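Local coordinates for cytomegalovirus protein US2 (Human herpesvirus 5, PDB 1IM3) that redirects newly made MHC class I heavy chains from the endoplasmic reticulum to the cytosol for proteasomal destruction, hiding infected cells from cytotoxic T lymphocytes, at residues L67-M70 and P71-T75. Residues are numbered along the deposited sequence; the frame is centred on the assembly and turned at random.
Sequences LDVM and PIFET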
loop_
_atom_site.group_PDB
_atom_site.type_symbol
_atom_site.label_atom_id
_atom_site.label_comp_id
_atom_site.label_asym_id
_atom_site.label_seq_id
_atom_site.Cartn_x
_atom_site.Cartn_y
_atom_site.Cartn_z
ATOM N N LEU D 67 14.181 26.044 10.605
ATOM C CA LEU D 67 13.919 24.632 10.570
ATOM C C LEU D 67 15.152 23.869 11.031
ATOM O O LEU D 67 16.202 23.933 10.395
ATOM C CB LEU D 67 13.519 24.226 9.149
ATOM C CG LEU D 67 13.154 22.757 9.058
ATOM C CD1 LEU D 67 12.040 22.434 10.059
ATOM C CD2 LEU D 67 12.730 22.446 7.657
ATOM N N ASP D 68 15.030 23.160 12.142
ATOM C CA ASP D 68 16.169 22.404 12.644
ATOM C C ASP D 68 16.556 21.324 11.653
ATOM O O ASP D 68 15.740 20.501 11.271
ATOM C CB ASP D 68 15.870 21.719 13.986
ATOM C CG ASP D 68 15.686 22.696 15.130
ATOM O OD1 ASP D 68 16.220 23.827 15.073
ATOM O OD2 ASP D 68 15.008 22.314 16.112
ATOM N N VAL D 69 17.788 21.353 11.191
ATOM C CA VAL D 69 18.229 20.294 10.317
ATOM C C VAL D 69 19.447 19.768 10.995
ATOM O O VAL D 69 20.194 20.487 11.649
ATOM C CB VAL D 69 18.648 20.749 8.918
ATOM C CG1 VAL D 69 17.419 21.197 8.132
ATOM C CG2 VAL D 69 19.717 21.831 9.026
ATOM N N MET D 70 19.635 18.487 10.857
ATOM C CA MET D 70 20.786 17.867 11.447
ATOM C C MET D 70 22.076 18.426 10.853
ATOM O O MET D 70 22.078 19.008 9.765
ATOM C CB MET D 70 20.715 16.373 11.216
ATOM C CG MET D 70 19.547 15.723 11.908
ATOM S SD MET D 70 19.596 13.976 11.574
ATOM C CE MET D 70 20.485 13.407 12.997
ATOM N N PRO D 71 23.194 18.261 11.575
ATOM C CA PRO D 71 24.513 18.739 11.139
ATOM C C PRO D 71 24.902 18.124 9.799
ATOM O O PRO D 71 25.565 18.751 8.969
ATOM C CB PRO D 71 25.431 18.276 12.262
ATOM C CG PRO D 71 24.530 18.316 13.464
ATOM C CD PRO D 71 23.264 17.701 12.935
ATOM N N ILE D 72 24.477 16.886 9.597
ATOM C CA ILE D 72 24.764 16.159 8.368
ATOM C C ILE D 72 24.114 16.800 7.143
ATOM O O ILE D 72 24.344 16.371 6.017
ATOM C CB ILE D 72 24.216 14.738 8.441
ATOM C CG1 ILE D 72 24.347 14.200 9.862
ATOM C CG2 ILE D 72 24.958 13.850 7.470
ATOM C CD1 ILE D 72 23.555 12.926 10.085
ATOM N N PHE D 73 23.291 17.816 7.352
ATOM C CA PHE D 73 22.619 18.434 6.226
ATOM C C PHE D 73 23.554 18.897 5.136
ATOM O O PHE D 73 24.542 19.586 5.371
ATOM C CB PHE D 73 21.770 19.628 6.662
ATOM C CG PHE D 73 20.794 20.093 5.608
ATOM C CD1 PHE D 73 19.508 19.571 5.561
ATOM C CD2 PHE D 73 21.154 21.065 4.680
ATOM C CE1 PHE D 73 18.585 20.015 4.611
ATOM C CE2 PHE D 73 20.239 21.517 3.725
ATOM C CZ PHE D 73 18.952 20.991 3.693
ATOM N N GLU D 74 23.217 18.520 3.925
ATOM C CA GLU D 74 24.000 18.933 2.785
ATOM C C GLU D 74 23.219 19.886 1.895
ATOM O O GLU D 74 23.503 21.085 1.877
ATOM C CB GLU D 74 24.416 17.730 1.968
ATOM C CG GLU D 74 25.768 17.186 2.360
ATOM C CD GLU D 74 26.268 16.147 1.381
ATOM O OE1 GLU D 74 26.181 16.397 0.155
ATOM O OE2 GLU D 74 26.751 15.088 1.838
ATOM N N THR D 75 22.269 19.335 1.125
ATOM C CA THR D 75 21.417 20.129 0.235
ATOM C C THR D 75 19.897 19.941 0.480
ATOM O O THR D 75 19.464 18.924 1.049
ATOM C CB THR D 75 21.701 19.829 -1.268
ATOM O OG1 THR D 75 21.227 18.525 -1.613
ATOM C CG2 THR D 75 23.182 19.889 -1.549
HETATM O O HOH W 1 23.743 21.161 8.963
#
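The carbonyl oxygen of Met70 is gripped twice: Phe73 N donates to Met70 O at 3.0 Å, and a water donates to the same oxygen at 2.8 Å. The backbone bond is moderately straight, 156° at the hydrogen, and its donor stands well above the carbonyl plane. It closes a type I beta turn with Pro71 and Ile72 at the corner. The water also reaches Pro71 O, weakly.

The example illustrates how a beta turn can bring flanking side chains together, here Val69 just before it and Phe73 at its last position, on the buried side. CG of Phe73 lies anti to its backbone N (chi1 -166°), which swings the ring back to Val69. Val69 CB and Val69 CG1 both lie 3.7 Å from Phe73 CD1, while Val69 CG2 rests on Phe73 CB, 3.8 Å away. On the exposed side Met70 CE comes loosely to Ile72 CD1, at 4.3 Å.

In this immunoglobulin-like lumenal domain the loop built on this turn carries the chain from strand 59-68 in one sheet to strand 75-82 in the other. Val69 and Phe73 both pack on Ile12 of strand 3-12, and Phe73 also touches Ala36 of strand 30-37, joining the two sheets here.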